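Long-range contact in uncharacterized protein (PDB 4FS7), which is of unknown function but, as an extracellular leucine-rich repeat protein of the BspA type, probably binds other proteins: residues S297-V302 / E314-C319. Residues are numbered along the deposited sequence; the frame is centred on the assembly and turned at random. Where two conformers were deposited one is given.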
ATOM      1  N   SER A 297       7.435  19.405  -8.810  1.00  9.08           N
ATOM      2  CA  SER A 297       8.381  20.328  -9.397  1.00 10.10           C
ATOM      3  C   SER A 297       8.596  20.193 -10.900  1.00 10.55           C
ATOM      4  O   SER A 297       9.249  21.076 -11.476  1.00 12.17           O
ATOM      5  CB  SER A 297       9.722  20.260  -8.641  1.00 12.48           C
ATOM      6  OG  SER A 297      10.139  18.938  -8.534  1.00 14.33           O
ATOM      7  N   SER A 298       8.065  19.141 -11.508  1.00  9.46           N
ATOM      8  CA  SER A 298       8.050  18.983 -12.974  1.00  9.93           C
ATOM      9  C   SER A 298       6.705  19.294 -13.617  1.00  9.22           C
ATOM     10  O   SER A 298       6.561  19.182 -14.840  1.00 10.77           O
ATOM     11  CB  SER A 298       8.490  17.558 -13.367  1.00 12.06           C
ATOM     12  OG  SER A 298       9.840  17.351 -13.051  1.00 16.66           O
ATOM     13  N   LEU A 299       5.716  19.704 -12.837  1.00  8.56           N
ATOM     14  CA  LEU A 299       4.339  19.882 -13.354  1.00  8.11           C
ATOM     15  C   LEU A 299       4.298  21.139 -14.229  1.00  9.90           C
ATOM     16  O   LEU A 299       4.645  22.235 -13.779  1.00 10.20           O
ATOM     17  CB  LEU A 299       3.396  20.047 -12.184  1.00  8.71           C
ATOM     18  CG  LEU A 299       1.923  20.212 -12.470  1.00  9.33           C
ATOM     19  CD1 LEU A 299       1.354  19.120 -13.375  1.00  9.97           C
ATOM     20  CD2 LEU A 299       1.170  20.294 -11.130  1.00 12.10           C
ATOM     21  N   THR A 300       3.899  20.949 -15.491  1.00 10.18           N
ATOM     22  CA  THR A 300       3.904  22.021 -16.476  1.00 10.14           C
ATOM     23  C   THR A 300       2.585  22.189 -17.204  1.00 10.68           C
ATOM     24  O   THR A 300       2.417  23.198 -17.910  1.00 14.23           O
ATOM     25  CB  THR A 300       5.083  21.837 -17.482  1.00 11.77           C
ATOM     26  OG1 THR A 300       4.952  20.545 -18.099  1.00 14.82           O
ATOM     27  CG2 THR A 300       6.433  22.002 -16.836  1.00 13.18           C
ATOM     28  N   GLU A 301       1.614  21.291 -17.065  1.00 10.93           N
ATOM     29  CA  GLU A 301       0.305  21.448 -17.667  1.00 12.12           C
ATOM     30  C   GLU A 301      -0.769  21.036 -16.698  1.00 11.92           C
ATOM     31  O   GLU A 301      -0.787  19.880 -16.242  1.00 12.61           O
ATOM     32  CB  GLU A 301       0.140  20.645 -18.945  0.50 16.17           C
ATOM     33  CG  GLU A 301      -1.305  20.630 -19.430  0.50 20.80           C
ATOM     34  CD  GLU A 301      -1.458  20.101 -20.819  0.50 25.48           C
ATOM     35  OE1 GLU A 301      -0.886  20.719 -21.752  0.50 25.11           O
ATOM     36  OE2 GLU A 301      -2.159  19.075 -20.971  0.50 30.22           O
ATOM     37  N   VAL A 302      -1.640  21.965 -16.362  1.00 11.18           N
ATOM     38  CA  VAL A 302      -2.740  21.713 -15.446  1.00 11.16           C
ATOM     39  C   VAL A 302      -4.044  22.162 -16.055  1.00 13.08           C
ATOM     40  O   VAL A 302      -4.239  23.368 -16.318  1.00 15.22           O
ATOM     41  CB  VAL A 302      -2.541  22.420 -14.082  1.00 11.87           C
ATOM     42  CG1 VAL A 302      -3.742  22.150 -13.178  1.00 13.33           C
ATOM     43  CG2 VAL A 302      -1.236  22.020 -13.425  1.00 12.66           C
ATOM     44  N   GLU A 314      -1.993  25.188   0.066  1.00  7.89           N
ATOM     45  CA  GLU A 314      -0.742  24.601  -0.387  1.00  7.36           C
ATOM     46  C   GLU A 314      -0.927  23.629  -1.561  1.00  7.93           C
ATOM     47  O   GLU A 314      -0.027  22.824  -1.841  1.00  8.74           O
ATOM     48  CB  GLU A 314      -0.007  23.871   0.758  1.00  8.59           C
ATOM     49  CG  GLU A 314       0.475  24.776   1.873  1.00  9.62           C
ATOM     50  CD  GLU A 314       1.142  24.015   3.002  1.00 13.13           C
ATOM     51  OE1 GLU A 314       1.558  22.852   2.801  1.00 14.07           O
ATOM     52  OE2 GLU A 314       1.261  24.611   4.093  1.00 16.69           O
ATOM     53  N   ALA A 315      -2.019  23.755  -2.332  1.00  7.93           N
ATOM     54  CA  ALA A 315      -2.274  22.745  -3.376  1.00  8.10           C
ATOM     55  C   ALA A 315      -1.211  22.631  -4.447  1.00  7.69           C
ATOM     56  O   ALA A 315      -0.957  21.547  -4.951  1.00  8.42           O
ATOM     57  CB  ALA A 315      -3.642  22.920  -3.982  1.00 10.05           C
ATOM     58  N   PHE A 316      -0.648  23.771  -4.823  1.00  7.29           N
ATOM     59  CA  PHE A 316       0.372  23.845  -5.831  1.00  7.98           C
ATOM     60  C   PHE A 316       1.689  24.420  -5.288  1.00  8.73           C
ATOM     61  O   PHE A 316       2.587  24.853  -6.042  1.00  9.22           O
ATOM     62  CB  PHE A 316      -0.061  24.625  -7.083  1.00  8.00           C
ATOM     63  CG  PHE A 316      -1.235  24.017  -7.808  1.00  7.88           C
ATOM     64  CD1 PHE A 316      -1.021  23.061  -8.780  1.00  9.44           C
ATOM     65  CD2 PHE A 316      -2.524  24.390  -7.529  1.00  8.73           C
ATOM     66  CE1 PHE A 316      -2.079  22.499  -9.463  1.00  9.66           C
ATOM     67  CE2 PHE A 316      -3.583  23.837  -8.203  1.00  9.90           C
ATOM     68  CZ  PHE A 316      -3.347  22.885  -9.186  1.00 10.29           C
ATOM     69  N   GLU A 317       1.851  24.379  -3.963  1.00  7.50           N
ATOM     70  CA  GLU A 317       3.085  24.934  -3.393  1.00  7.79           C
ATOM     71  C   GLU A 317       4.298  24.159  -3.936  1.00  8.51           C
ATOM     72  O   GLU A 317       4.268  22.917  -4.023  1.00  8.55           O
ATOM     73  CB  GLU A 317       3.028  24.923  -1.871  1.00  8.69           C
ATOM     74  CG  GLU A 317       4.340  25.360  -1.225  1.00  8.63           C
ATOM     75  CD  GLU A 317       4.274  25.806   0.222  1.00  8.20           C
ATOM     76  OE1 GLU A 317       3.233  26.251   0.663  1.00  9.44           O
ATOM     77  OE2 GLU A 317       5.350  25.708   0.814  1.00 16.74           O
ATOM     78  N   SER A 318       5.362  24.880  -4.284  1.00  8.62           N
ATOM     79  CA  SER A 318       6.604  24.293  -4.720  1.00  8.99           C
ATOM     80  C   SER A 318       6.505  23.597  -6.083  1.00  9.06           C
ATOM     81  O   SER A 318       7.400  22.827  -6.473  1.00  9.54           O
ATOM     82  CB  SER A 318       7.247  23.399  -3.641  1.00 10.39           C
ATOM     83  OG  SER A 318       7.922  24.183  -2.667  1.00 13.90           O
ATOM     84  N   CYS A 319       5.509  23.987  -6.886  1.00  8.49           N
ATOM     85  CA  CYS A 319       5.426  23.540  -8.298  1.00  8.47           C
ATOM     86  C   CYS A 319       6.223  24.525  -9.132  1.00  8.08           C
ATOM     87  O   CYS A 319       5.697  25.434  -9.767  1.00  9.97           O
ATOM     88  CB  CYS A 319       3.976  23.435  -8.728  1.00  8.29           C
ATOM     89  SG  CYS A 319       3.091  22.052  -7.976  1.00  9.23           S
TER
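Leu299, Val302, Phe316 and Cys319 meet by apolar contact, with no hydrogen bond passing between 297-302 and 314-319. The branch CD2 of Leu299 does the touching for that residue: it comes up to the rim of the Phe316 ring, near the ring plane, 4.2 Å from Phe316 CD1, and also lies 4.1 Å from Cys319 SG. With CG anti to the backbone N (chi1 -179°), the Leu299 side chain extends from its loop into the coil interior. Val302, at the start of strand 301-304, presents both methyls to the far end of the same ring, CG2 standing 4.1 Å from Phe316 CE1 and CG1 4.1 Å from Phe316 CZ. The valine side chain crosses the ring obliquely, while Phe293 and Phe339 meet the ring nearly parallel, at about 20° and 5°, and Ile325 touches it as well.

Nearer the surface the backbones draw together, Ser297 CA lying 4.5 Å from Cys319 CA. Here Ser297 packs by its carbon atoms against a carbonyl, its CA 4.0 Å from Ser318 O.

Two overlapping turns shape 314-319: type I from Glu314 to Glu317, then type II from Phe316 to Cys319. Glu317, shared by both turns, forms salt bridges to Arg337 and Arg340. Apolar residues from loop, strand and turn meeting inside a coil, with phenylalanine rings meeting from coil to coil, are consistent with the BspA-type leucine-rich repeat solenoid.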